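Local coordinates for NTD biosynthesis operon protein NtdA (Bacillus subtilis subsp. subtilis, PDB 4K2I) that catalyses the pyridoxal phosphate-dependent transfer of an amino group from glutamate to 3-dehydro-glucose 6-phosphate, giving kanosamine 6-phosphate for antibiotic biosynthesis, at residues V69-V74 / H414-P419; D129-G134 / I240-F245; F194-H199 / K220-A225; P247-G252 / V349-P354. One frame throughout, in Å; residues are numbered along the deposited sequence.

Contact 1. Residues V69-V74 / H414-P419; sequences VPFLPV and HLPLYP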
# COMPACT_ATOMS: atom_id res chain seq x y z
N VAL B 69 -10.20 -20.59 -24.05
CA VAL B 69 -9.00 -19.78 -23.89
C VAL B 69 -9.33 -18.54 -23.08
O VAL B 69 -9.86 -17.56 -23.60
CB VAL B 69 -8.37 -19.38 -25.25
CG1 VAL B 69 -7.11 -18.56 -25.04
CG2 VAL B 69 -8.03 -20.61 -26.05
N PRO B 70 -9.07 -18.61 -21.76
CA PRO B 70 -9.24 -17.43 -20.90
C PRO B 70 -8.28 -16.32 -21.31
O PRO B 70 -7.17 -16.59 -21.78
CB PRO B 70 -8.90 -17.96 -19.49
CG PRO B 70 -8.26 -19.32 -19.69
CD PRO B 70 -8.75 -19.84 -21.01
N PHE B 71 -8.73 -15.08 -21.16
CA PHE B 71 -7.90 -13.94 -21.51
C PHE B 71 -6.71 -13.85 -20.55
O PHE B 71 -5.57 -13.66 -20.98
CB PHE B 71 -8.72 -12.63 -21.50
CG PHE B 71 -7.92 -11.41 -21.87
CD1 PHE B 71 -7.66 -11.11 -23.19
CD2 PHE B 71 -7.44 -10.55 -20.89
CE1 PHE B 71 -6.91 -9.99 -23.54
CE2 PHE B 71 -6.71 -9.43 -21.22
CZ PHE B 71 -6.44 -9.15 -22.55
N LEU B 72 -6.97 -14.01 -19.26
CA LEU B 72 -5.93 -13.76 -18.27
C LEU B 72 -6.17 -14.52 -16.96
O LEU B 72 -6.60 -13.93 -15.97
CB LEU B 72 -5.87 -12.26 -17.96
CG LEU B 72 -4.51 -11.55 -17.94
CD1 LEU B 72 -4.59 -10.31 -17.07
CD2 LEU B 72 -3.40 -12.46 -17.48
N PRO B 73 -5.90 -15.82 -16.96
CA PRO B 73 -6.07 -16.61 -15.74
C PRO B 73 -4.95 -16.29 -14.74
O PRO B 73 -3.79 -16.59 -15.02
CB PRO B 73 -5.96 -18.06 -16.24
CG PRO B 73 -5.09 -17.96 -17.48
CD PRO B 73 -5.31 -16.60 -18.07
N VAL B 74 -5.29 -15.68 -13.61
CA VAL B 74 -4.26 -15.14 -12.71
C VAL B 74 -3.41 -16.21 -12.04
O VAL B 74 -2.28 -15.93 -11.68
CB VAL B 74 -4.82 -14.19 -11.62
CG1 VAL B 74 -5.44 -12.98 -12.26
CG2 VAL B 74 -5.83 -14.92 -10.72
N HIS B 414 -8.15 -6.45 -27.67
CA HIS B 414 -6.96 -7.09 -27.12
C HIS B 414 -7.07 -8.61 -27.16
O HIS B 414 -8.10 -9.17 -26.75
CB HIS B 414 -6.69 -6.59 -25.70
CG HIS B 414 -6.27 -5.15 -25.68
ND1 HIS B 414 -7.14 -4.12 -25.37
CD2 HIS B 414 -5.10 -4.56 -25.99
CE1 HIS B 414 -6.51 -2.97 -25.47
NE2 HIS B 414 -5.27 -3.20 -25.85
N LEU B 415 -6.02 -9.26 -27.67
CA LEU B 415 -5.94 -10.72 -27.70
C LEU B 415 -5.10 -11.24 -26.55
O LEU B 415 -4.18 -10.55 -26.11
CB LEU B 415 -5.33 -11.18 -29.03
CG LEU B 415 -5.97 -10.58 -30.28
CD1 LEU B 415 -5.27 -11.10 -31.51
CD2 LEU B 415 -7.47 -10.90 -30.33
N PRO B 416 -5.40 -12.45 -26.06
CA PRO B 416 -4.63 -12.99 -24.92
C PRO B 416 -3.12 -13.02 -25.20
O PRO B 416 -2.68 -13.44 -26.28
CB PRO B 416 -5.16 -14.42 -24.77
CG PRO B 416 -6.49 -14.43 -25.43
CD PRO B 416 -6.46 -13.37 -26.51
N LEU B 417 -2.34 -12.58 -24.22
CA LEU B 417 -0.88 -12.61 -24.29
C LEU B 417 -0.29 -12.43 -22.89
O LEU B 417 -0.45 -11.38 -22.26
CB LEU B 417 -0.36 -11.51 -25.25
CG LEU B 417 1.12 -11.57 -25.70
CD1 LEU B 417 1.38 -10.78 -27.00
CD2 LEU B 417 2.07 -11.12 -24.62
N TYR B 418 0.40 -13.46 -22.42
CA TYR B 418 1.13 -13.38 -21.15
C TYR B 418 2.19 -14.49 -21.21
O TYR B 418 2.08 -15.39 -22.04
CB TYR B 418 0.17 -13.54 -19.96
CG TYR B 418 -0.67 -14.80 -19.99
CD1 TYR B 418 -0.29 -15.93 -19.26
CD2 TYR B 418 -1.84 -14.87 -20.74
CE1 TYR B 418 -1.05 -17.08 -19.28
CE2 TYR B 418 -2.61 -16.02 -20.76
CZ TYR B 418 -2.21 -17.12 -20.03
OH TYR B 418 -2.96 -18.27 -20.05
N PRO B 419 3.23 -14.41 -20.37
CA PRO B 419 4.39 -15.28 -20.65
C PRO B 419 4.10 -16.78 -20.55
O PRO B 419 4.69 -17.54 -21.29
CB PRO B 419 5.42 -14.86 -19.59
CG PRO B 419 5.03 -13.46 -19.22
CD PRO B 419 3.53 -13.44 -19.30
O HOH W 1 -5.10 -18.56 -21.64
O HOH W 2 -3.65 -11.59 -21.89
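The Phe71 ring reaches the backbone of His414-Pro416 obliquely: its CE1 lies 3.5 Å from His414 O, while CD1 and CE1 border the peptide between Leu415 and Pro416. One face of this ring carries a water, whose oxygen stands 3.7 Å above the plane and over the ring centre. The Tyr418 ring has a second water in plane at its edge, and Pro73 crosses its phenol end at about a right angle, with Pro73 CD 3.7 Å from Tyr418 CZ. With CG anti to the backbone N (chi1 -179°), the end of Phe71 comes near the other chain; Pro416 CG lies at its CD1 and also meets Val69 CG1.

No direct hydrogen bond joins the two segments, and the waters take over that role. The one over the Phe71 ring donates to Phe71 O and accepts from Leu417 N at 2.9 Å. The other donates to Pro70 O and is hydrogen-bonded to Tyr418 OH at 2.7 Å. The contact fastens the loop ahead of helix 80-93 to the end of strand 412-415, whose Leu415 pairs with Phe353 of the neighbouring strand; helix 423-438 packs on Val69 and Pro416. The prolines have no N-H to offer, consistent with the lack of direct backbone pairing; apolar rings and water bridges to the carbonyls of Pro70 and Phe71 join the segments.

Contact 2. Residues D129-G134 / I240-F245; sequences DAIMIG and ITTLSF. With PMP (4'-deoxy-4'-aminopyridoxal-5'-phosphate), chain M.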
# COMPACT_ATOMS: atom_id res chain seq x y z
N ASP B 129 0.50 5.79 -6.52
CA ASP B 129 1.20 6.61 -5.56
C ASP B 129 2.47 7.24 -6.14
O ASP B 129 2.77 8.40 -5.86
CB ASP B 129 1.54 5.79 -4.31
CG ASP B 129 0.30 5.41 -3.51
OD1 ASP B 129 -0.46 6.34 -3.13
OD2 ASP B 129 0.07 4.20 -3.27
N ALA B 130 3.20 6.47 -6.95
CA ALA B 130 4.39 6.95 -7.65
C ALA B 130 4.10 8.20 -8.51
O ALA B 130 4.79 9.22 -8.42
CB ALA B 130 4.98 5.83 -8.51
N ILE B 131 3.08 8.10 -9.35
CA ILE B 131 2.64 9.25 -10.13
C ILE B 131 2.25 10.44 -9.25
O ILE B 131 2.71 11.55 -9.47
CB ILE B 131 1.46 8.87 -11.06
CG1 ILE B 131 1.83 7.64 -11.88
CG2 ILE B 131 1.12 10.05 -11.97
CD1 ILE B 131 0.71 7.10 -12.73
N MET B 132 1.40 10.19 -8.25
CA MET B 132 0.89 11.24 -7.37
C MET B 132 2.01 11.95 -6.62
O MET B 132 2.07 13.17 -6.57
CB MET B 132 -0.12 10.65 -6.37
CG MET B 132 -0.75 11.68 -5.44
SD MET B 132 -1.86 10.93 -4.20
CE MET B 132 -2.70 9.70 -5.21
N ILE B 133 2.91 11.18 -6.03
CA ILE B 133 4.07 11.73 -5.34
C ILE B 133 5.02 12.43 -6.32
O ILE B 133 5.59 13.48 -6.00
CB ILE B 133 4.79 10.60 -4.58
CG1 ILE B 133 3.94 10.19 -3.38
CG2 ILE B 133 6.20 11.03 -4.15
CD1 ILE B 133 4.39 8.85 -2.72
N GLY B 134 5.18 11.86 -7.51
CA GLY B 134 6.04 12.47 -8.52
C GLY B 134 5.60 13.87 -8.94
O GLY B 134 6.42 14.79 -9.03
N ILE B 240 10.77 12.48 -14.46
CA ILE B 240 10.42 11.37 -13.58
C ILE B 240 9.82 10.20 -14.36
O ILE B 240 8.98 10.40 -15.23
CB ILE B 240 9.42 11.81 -12.48
CG1 ILE B 240 10.13 12.69 -11.45
CG2 ILE B 240 8.79 10.59 -11.79
CD1 ILE B 240 9.38 12.83 -10.18
N THR B 241 10.28 8.99 -14.06
CA THR B 241 9.66 7.78 -14.58
C THR B 241 8.90 7.05 -13.47
O THR B 241 9.42 6.88 -12.37
CB THR B 241 10.71 6.83 -15.16
OG1 THR B 241 11.44 7.49 -16.21
CG2 THR B 241 10.03 5.56 -15.72
N THR B 242 7.68 6.60 -13.75
CA THR B 242 6.91 5.84 -12.77
C THR B 242 6.65 4.42 -13.26
O THR B 242 6.37 4.20 -14.43
CB THR B 242 5.56 6.53 -12.43
OG1 THR B 242 4.73 6.60 -13.59
CG2 THR B 242 5.79 7.93 -11.89
N LEU B 243 6.73 3.47 -12.34
CA LEU B 243 6.52 2.06 -12.64
C LEU B 243 5.48 1.49 -11.69
O LEU B 243 5.30 2.02 -10.59
CB LEU B 243 7.83 1.27 -12.48
CG LEU B 243 8.98 1.60 -13.45
CD1 LEU B 243 10.26 0.91 -13.03
CD2 LEU B 243 8.61 1.21 -14.88
N SER B 244 4.78 0.44 -12.12
CA SER B 244 3.94 -0.37 -11.26
C SER B 244 4.49 -1.79 -11.18
O SER B 244 4.96 -2.33 -12.18
CB SER B 244 2.52 -0.44 -11.79
OG SER B 244 1.80 -1.45 -11.10
N PHE B 245 4.42 -2.40 -9.99
CA PHE B 245 4.80 -3.80 -9.81
C PHE B 245 3.60 -4.63 -9.33
O PHE B 245 3.77 -5.62 -8.61
CB PHE B 245 5.97 -3.95 -8.82
CG PHE B 245 7.17 -3.08 -9.17
CD1 PHE B 245 7.78 -3.20 -10.40
CD2 PHE B 245 7.66 -2.17 -8.26
CE1 PHE B 245 8.88 -2.40 -10.73
CE2 PHE B 245 8.76 -1.36 -8.58
CZ PHE B 245 9.36 -1.48 -9.82
N1 PMP M . -0.95 3.52 -15.06
C2 PMP M . -1.27 2.48 -15.90
C2A PMP M . -1.17 2.71 -17.39
C3 PMP M . -1.67 1.25 -15.33
O3 PMP M . -2.01 0.17 -16.09
C4 PMP M . -1.75 1.11 -13.95
C4A PMP M . -2.20 -0.24 -13.37
N4A PMP M . -3.12 -1.00 -14.24
C5 PMP M . -1.42 2.20 -13.14
C6 PMP M . -1.03 3.39 -13.71
C5A PMP M . -1.48 2.13 -11.63
O4P PMP M . -0.55 1.21 -11.14
P PMP M . -0.78 0.51 -9.71
O1P PMP M . -1.31 1.55 -8.76
O2P PMP M . 0.52 -0.13 -9.24
O3P PMP M . -1.91 -0.52 -9.89
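Thr242 turns OG1 between its backbone N and carbonyl carbon (chi1 63°), which sends CG2 against the helix backbone, 3.7 Å from Ile131 N, and lays OG1 beside Ile131 CG1 at 3.5 Å. Ile131 holds that CG1 beside its own backbone N, and the two side chains cross at about a right angle. Ala130 CB fits against Thr242 CB at 4.0 Å. One helical turn on, Gly134 brings bare backbone to the strand, and Ile240 CD1 touches its CA and O, each at 3.7 Å.

Helix 127-137 thus packs on strand 240-244 of the central mixed sheet, as in the large domain of fold-type I aminotransferases; the axis of its 129-134 part runs nearly antiparallel to the strand (158°), 7.9 Å away at closest approach. Strand 258-262 lends Ile260 to the same interface, and strand 220-224 lends Ile222. At the strand's end Ser244 OG donates to phosphate oxygen O2P of the cofactor at 2.6 Å, and Gly127 N at the start of the helix binds the cofactor too.

No hydrogen bond crosses between helix and strand. The Thr242 hydroxyl is hydrogen-bonded to Glu223 O; the contacts across are van der Waals, mostly of apolar groups, while polar chemistry gathers at the phosphate, where the helix dipole would probably favour the anion.

Contact 3. Residues F194-H199 / K220-A225; sequences FILPVH and KVIEDA. With PMP (4'-deoxy-4'-aminopyridoxal-5'-phosphate), chain M.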
# COMPACT_ATOMS: atom_id res chain seq x y z
N PHE B 194 2.90 20.52 -16.86
CA PHE B 194 3.33 19.13 -17.01
C PHE B 194 2.85 18.49 -18.30
O PHE B 194 1.79 18.83 -18.84
CB PHE B 194 2.82 18.27 -15.84
CG PHE B 194 3.32 18.72 -14.50
CD1 PHE B 194 4.45 18.15 -13.94
CD2 PHE B 194 2.65 19.70 -13.79
CE1 PHE B 194 4.91 18.56 -12.70
CE2 PHE B 194 3.10 20.11 -12.55
CZ PHE B 194 4.24 19.55 -12.01
N ILE B 195 3.63 17.54 -18.78
CA ILE B 195 3.15 16.62 -19.79
C ILE B 195 3.29 15.24 -19.18
O ILE B 195 4.34 14.91 -18.62
CB ILE B 195 3.98 16.68 -21.07
CG1 ILE B 195 4.02 18.11 -21.62
CG2 ILE B 195 3.40 15.71 -22.10
CD1 ILE B 195 5.03 18.28 -22.76
N LEU B 196 2.23 14.45 -19.27
CA LEU B 196 2.24 13.13 -18.66
C LEU B 196 1.88 12.09 -19.72
O LEU B 196 0.72 11.72 -19.87
CB LEU B 196 1.29 13.11 -17.46
CG LEU B 196 0.77 11.83 -16.80
CD1 LEU B 196 1.86 10.81 -16.65
CD2 LEU B 196 0.13 12.13 -15.45
N PRO B 197 2.87 11.65 -20.49
CA PRO B 197 2.63 10.63 -21.51
C PRO B 197 2.52 9.24 -20.89
O PRO B 197 3.13 8.97 -19.86
CB PRO B 197 3.89 10.70 -22.39
CG PRO B 197 4.94 11.15 -21.46
CD PRO B 197 4.27 12.12 -20.50
N VAL B 198 1.76 8.37 -21.54
CA VAL B 198 1.56 7.02 -21.05
C VAL B 198 2.06 6.04 -22.10
O VAL B 198 1.68 6.14 -23.26
CB VAL B 198 0.07 6.73 -20.83
CG1 VAL B 198 -0.12 5.28 -20.37
CG2 VAL B 198 -0.51 7.72 -19.84
N HIS B 199 2.89 5.09 -21.70
CA HIS B 199 3.35 4.07 -22.63
C HIS B 199 2.35 2.93 -22.60
O HIS B 199 2.57 1.90 -21.95
CB HIS B 199 4.78 3.63 -22.29
CG HIS B 199 5.73 4.77 -22.15
ND1 HIS B 199 5.70 5.86 -23.00
CD2 HIS B 199 6.69 5.03 -21.24
CE1 HIS B 199 6.62 6.73 -22.63
NE2 HIS B 199 7.24 6.25 -21.56
N LYS B 220 7.61 20.36 -17.28
CA LYS B 220 8.19 19.16 -16.70
C LYS B 220 7.57 17.91 -17.33
O LYS B 220 6.40 17.92 -17.71
CB LYS B 220 7.92 19.15 -15.19
CG LYS B 220 9.09 19.57 -14.32
CD LYS B 220 9.65 20.91 -14.69
CE LYS B 220 10.65 21.37 -13.63
NZ LYS B 220 10.01 21.47 -12.28
N VAL B 221 8.35 16.84 -17.43
CA VAL B 221 7.85 15.60 -18.01
C VAL B 221 7.89 14.44 -17.00
O VAL B 221 8.95 14.04 -16.51
CB VAL B 221 8.60 15.22 -19.30
CG1 VAL B 221 8.06 13.94 -19.87
CG2 VAL B 221 8.49 16.35 -20.33
N ILE B 222 6.72 13.90 -16.68
CA ILE B 222 6.64 12.71 -15.85
C ILE B 222 5.92 11.65 -16.65
O ILE B 222 4.82 11.88 -17.14
CB ILE B 222 5.92 13.00 -14.52
CG1 ILE B 222 5.64 11.70 -13.76
CG2 ILE B 222 4.62 13.80 -14.77
CD1 ILE B 222 5.26 11.91 -12.29
N GLU B 223 6.56 10.51 -16.85
CA GLU B 223 5.97 9.49 -17.72
C GLU B 223 5.35 8.36 -16.93
O GLU B 223 5.88 7.91 -15.90
CB GLU B 223 6.99 8.95 -18.72
CG GLU B 223 8.15 8.26 -18.07
CD GLU B 223 9.21 7.84 -19.06
OE1 GLU B 223 10.33 7.55 -18.60
OE2 GLU B 223 8.93 7.79 -20.29
N ASP B 224 4.18 7.93 -17.39
CA ASP B 224 3.52 6.78 -16.82
C ASP B 224 4.00 5.56 -17.60
O ASP B 224 3.46 5.24 -18.66
CB ASP B 224 1.99 6.93 -16.92
CG ASP B 224 1.23 5.75 -16.33
OD1 ASP B 224 1.86 4.71 -16.04
OD2 ASP B 224 0.00 5.85 -16.17
N ALA B 225 5.01 4.89 -17.06
CA ALA B 225 5.55 3.68 -17.67
C ALA B 225 5.12 2.46 -16.87
O ALA B 225 5.82 1.44 -16.84
CB ALA B 225 7.07 3.75 -17.73
N1 PMP M . -0.95 3.52 -15.06
C2 PMP M . -1.27 2.48 -15.90
C2A PMP M . -1.17 2.71 -17.39
C3 PMP M . -1.67 1.25 -15.33
O3 PMP M . -2.01 0.17 -16.09
C4 PMP M . -1.75 1.11 -13.95
C4A PMP M . -2.20 -0.24 -13.37
N4A PMP M . -3.12 -1.00 -14.24
C5 PMP M . -1.42 2.20 -13.14
C6 PMP M . -1.03 3.39 -13.71
C5A PMP M . -1.48 2.13 -11.63
O4P PMP M . -0.55 1.21 -11.14
P PMP M . -0.78 0.51 -9.71
O1P PMP M . -1.31 1.55 -8.76
O2P PMP M . 0.52 -0.13 -9.24
O3P PMP M . -1.91 -0.52 -9.89
O HOH W 3 2.73 2.27 -19.32
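Two neighbouring parallel strands of a right-handed beta-alpha-beta crossover, 192-195 and 220-224 with helix 207-217 between them, meet here in the central sheet of the fold-type I aminotransferase domain and lead to the cofactor pocket. Ile195 binds Lys220 O through its N at 3.0 Å and receives Ile222 N on its O. Past the regular pairing, where Leu196 and Pro197 intervene, the chains rejoin: Asp224 N donates to Pro197 O at 2.9 Å, and His199 N to Asp224 O. Leu196 CD1 packs against Asp224 CB, while Phe194 crosses Lys220 with CD1 3.8 Å from its CB.

The cofactor end carries the polar side chains. Asp224 points CG anti to its backbone N (chi1 180°), lying side by side with Val198, and its OD2 comes to 2.8 Å from the pyridine N1 of the aminated cofactor. Thr156 also hydrogen-bonds OD2, and Cys226 N holds OD1, so the carboxylate is positioned from both oxygens. An aspartate at this place is the family's usual partner of the pyridine nitrogen and would probably favour its protonated form. Val198 CG1 adds an apolar contact to the cofactor's methyl C2A.

On another side of the strand, His199 and Glu223 form a buried pair whose second ends are also engaged: Ser205 meets His199 ND1 and Thr241 meets Glu223 OE1. The ring and carboxylate stand 80° apart, and His199 NE2 donates to Glu223 OE2 at 2.6 Å, an acceptor that lies in the ring plane but is approached from above the carboxylate plane.

Contact 4. Residues P247-G252 / V349-P354; sequences PYKNFG and VWHLFP. With PMP (4'-deoxy-4'-aminopyridoxal-5'-phosphate), chain M; EDO (1,2-ethanediol), chain N.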
# COMPACT_ATOMS: atom_id res chain seq x y z
N PRO B 247 0.64 -7.39 -9.50
CA PRO B 247 0.81 -8.77 -10.00
C PRO B 247 0.53 -9.02 -11.50
O PRO B 247 1.02 -10.02 -12.01
CB PRO B 247 -0.17 -9.58 -9.14
CG PRO B 247 -0.30 -8.79 -7.87
CD PRO B 247 -0.22 -7.35 -8.30
N TYR B 248 -0.22 -8.14 -12.17
CA TYR B 248 -0.55 -8.32 -13.59
C TYR B 248 0.50 -7.75 -14.55
O TYR B 248 0.39 -7.93 -15.77
CB TYR B 248 -1.88 -7.63 -13.93
CG TYR B 248 -3.08 -8.21 -13.25
CD1 TYR B 248 -3.76 -9.29 -13.81
CD2 TYR B 248 -3.57 -7.67 -12.06
CE1 TYR B 248 -4.87 -9.82 -13.21
CE2 TYR B 248 -4.68 -8.20 -11.45
CZ TYR B 248 -5.33 -9.28 -12.02
OH TYR B 248 -6.44 -9.83 -11.43
N LYS B 249 1.49 -7.05 -14.03
CA LYS B 249 2.45 -6.37 -14.91
C LYS B 249 3.50 -7.33 -15.46
O LYS B 249 3.62 -8.45 -14.98
CB LYS B 249 3.10 -5.19 -14.18
CG LYS B 249 2.09 -4.12 -13.74
CD LYS B 249 1.40 -3.52 -14.96
CE LYS B 249 0.30 -2.54 -14.59
NZ LYS B 249 -0.85 -3.27 -13.97
N ASN B 250 4.24 -6.90 -16.49
CA ASN B 250 5.34 -7.70 -17.04
C ASN B 250 6.29 -8.19 -15.94
O ASN B 250 6.80 -9.32 -15.98
CB ASN B 250 6.10 -6.91 -18.11
CG ASN B 250 5.31 -6.77 -19.40
OD1 ASN B 250 4.08 -6.85 -19.41
ND2 ASN B 250 6.02 -6.55 -20.50
N PHE B 251 6.49 -7.34 -14.94
CA PHE B 251 7.16 -7.75 -13.72
C PHE B 251 6.35 -7.22 -12.56
O PHE B 251 6.15 -6.01 -12.45
CB PHE B 251 8.58 -7.19 -13.66
CG PHE B 251 9.16 -7.17 -12.26
CD1 PHE B 251 9.16 -8.31 -11.47
CD2 PHE B 251 9.70 -6.01 -11.74
CE1 PHE B 251 9.68 -8.30 -10.20
CE2 PHE B 251 10.23 -5.98 -10.47
CZ PHE B 251 10.22 -7.13 -9.70
N GLY B 252 5.92 -8.12 -11.68
CA GLY B 252 5.12 -7.75 -10.52
C GLY B 252 5.52 -8.48 -9.26
O GLY B 252 6.25 -9.49 -9.30
N VAL B 349 7.07 -3.52 -25.29
CA VAL B 349 7.29 -4.70 -24.46
C VAL B 349 6.07 -5.61 -24.34
O VAL B 349 6.07 -6.57 -23.57
CB VAL B 349 7.84 -4.32 -23.08
CG1 VAL B 349 9.25 -3.78 -23.22
CG2 VAL B 349 6.92 -3.31 -22.40
N TRP B 350 5.02 -5.30 -25.09
CA TRP B 350 3.89 -6.21 -25.25
C TRP B 350 3.22 -6.61 -23.93
O TRP B 350 3.06 -7.79 -23.62
CB TRP B 350 4.35 -7.46 -26.03
CG TRP B 350 5.02 -7.08 -27.32
CD1 TRP B 350 6.36 -7.16 -27.61
CD2 TRP B 350 4.40 -6.51 -28.47
NE1 TRP B 350 6.60 -6.70 -28.88
CE2 TRP B 350 5.41 -6.29 -29.43
CE3 TRP B 350 3.07 -6.17 -28.80
CZ2 TRP B 350 5.14 -5.75 -30.70
CZ3 TRP B 350 2.81 -5.64 -30.06
CH2 TRP B 350 3.84 -5.43 -30.99
N HIS B 351 2.85 -5.61 -23.14
CA HIS B 351 2.09 -5.87 -21.93
C HIS B 351 0.69 -6.33 -22.31
O HIS B 351 0.13 -7.27 -21.72
CB HIS B 351 2.03 -4.62 -21.04
CG HIS B 351 1.13 -4.79 -19.86
ND1 HIS B 351 1.47 -5.55 -18.77
CD2 HIS B 351 -0.13 -4.34 -19.63
CE1 HIS B 351 0.48 -5.54 -17.90
NE2 HIS B 351 -0.50 -4.81 -18.39
N LEU B 352 0.14 -5.66 -23.32
CA LEU B 352 -1.12 -6.03 -23.93
C LEU B 352 -0.95 -6.06 -25.45
O LEU B 352 -0.02 -5.44 -25.99
CB LEU B 352 -2.23 -5.07 -23.49
CG LEU B 352 -2.70 -5.16 -22.03
CD1 LEU B 352 -3.14 -3.81 -21.49
CD2 LEU B 352 -3.85 -6.15 -21.88
N PHE B 353 -1.82 -6.80 -26.15
CA PHE B 353 -1.71 -6.94 -27.60
C PHE B 353 -2.97 -6.47 -28.34
O PHE B 353 -3.96 -7.20 -28.44
CB PHE B 353 -1.38 -8.40 -27.99
CG PHE B 353 -1.03 -8.56 -29.43
CD1 PHE B 353 0.28 -8.38 -29.87
CD2 PHE B 353 -2.02 -8.85 -30.38
CE1 PHE B 353 0.61 -8.52 -31.21
CE2 PHE B 353 -1.69 -8.98 -31.73
CZ PHE B 353 -0.37 -8.81 -32.15
N PRO B 354 -2.92 -5.24 -28.87
CA PRO B 354 -4.08 -4.63 -29.53
C PRO B 354 -4.15 -4.83 -31.03
O PRO B 354 -3.22 -4.48 -31.75
CB PRO B 354 -3.90 -3.14 -29.25
CG PRO B 354 -2.42 -2.96 -29.11
CD PRO B 354 -1.87 -4.25 -28.56
N1 PMP M . -0.95 3.52 -15.06
C2 PMP M . -1.27 2.48 -15.90
C2A PMP M . -1.17 2.71 -17.39
C3 PMP M . -1.67 1.25 -15.33
O3 PMP M . -2.01 0.17 -16.09
C4 PMP M . -1.75 1.11 -13.95
C4A PMP M . -2.20 -0.24 -13.37
N4A PMP M . -3.12 -1.00 -14.24
C5 PMP M . -1.42 2.20 -13.14
C6 PMP M . -1.03 3.39 -13.71
C5A PMP M . -1.48 2.13 -11.63
O4P PMP M . -0.55 1.21 -11.14
P PMP M . -0.78 0.51 -9.71
O1P PMP M . -1.31 1.55 -8.76
O2P PMP M . 0.52 -0.13 -9.24
O3P PMP M . -1.91 -0.52 -9.89
C1 EDO N . -3.19 -1.90 -34.21
O1 EDO N . -2.45 -2.15 -33.01
C2 EDO N . -2.97 -0.45 -34.64
O2 EDO N . -1.60 -0.28 -35.01
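His351 ND1 donates to Asn250 OD1 at 3.0 Å, the acceptor lying in the imidazole plane at its edge while the donor is tilted 31° from the amide carbonyl plane. The other end of the same amide works as a donor: Asn250 ND2 gives a bent bond (138°) to Val349 O at 3.1 Å, coming from above that carbonyl's plane. ND2 has a second, weak acceptor in Asn316 OD1. Engagement at both ends should hold the amide's rotation and tells its O from its N. His351 sets CG anti to its backbone N (chi1 173°), which carries the ring across to the lysine loop; CE1 then lies 3.2 Å from Tyr248 O, at the ring edge.

This loop, 247-252, follows strand 240-244 and carries Lys249, the lysine that forms the internal aldimine in this fold-type I aminotransferase. Here the cofactor is in its aminated form and the lysine is detached: Lys249 NZ stands 3.2 Å from the cofactor's amino nitrogen N4A, with a weak hydrogen bond to Asn246 OD1. Bends at chi2 and chi4 turn the chain, and its CD packs on His351 CE1 at 3.7 Å. Gln227, a cofactor ligand, touches His351 as well. Pro354 O accepts from O1 of an ethanediol, probably from the crystallisation liquor, at 2.8 Å.

Overall arrangement
All four contacts are largely buried. Contacts 2 and 3 share the central sheet: strands 220-224 and 240-244 are neighbours, and Glu223 reaches across to Thr241 and Thr242. Contact 2 is apolar helix-on-sheet packing; contact 3 is backbone pairing ending in polar and ionisable side chains. Contacts 1 and 4 meet in the small sheet where strands 353-356 and 412-415 are neighbours, and Leu72 and Val74 pack on Tyr248. Contact 1 relies on aromatic rings, prolines and bridging waters, contact 4 on direct side-chain bonds. Contacts 2, 3 and 4 reach one cofactor, at phosphate, ring nitrogen and amino group respectively; contact 1 lies across the chain's centre from contacts 2 and 3.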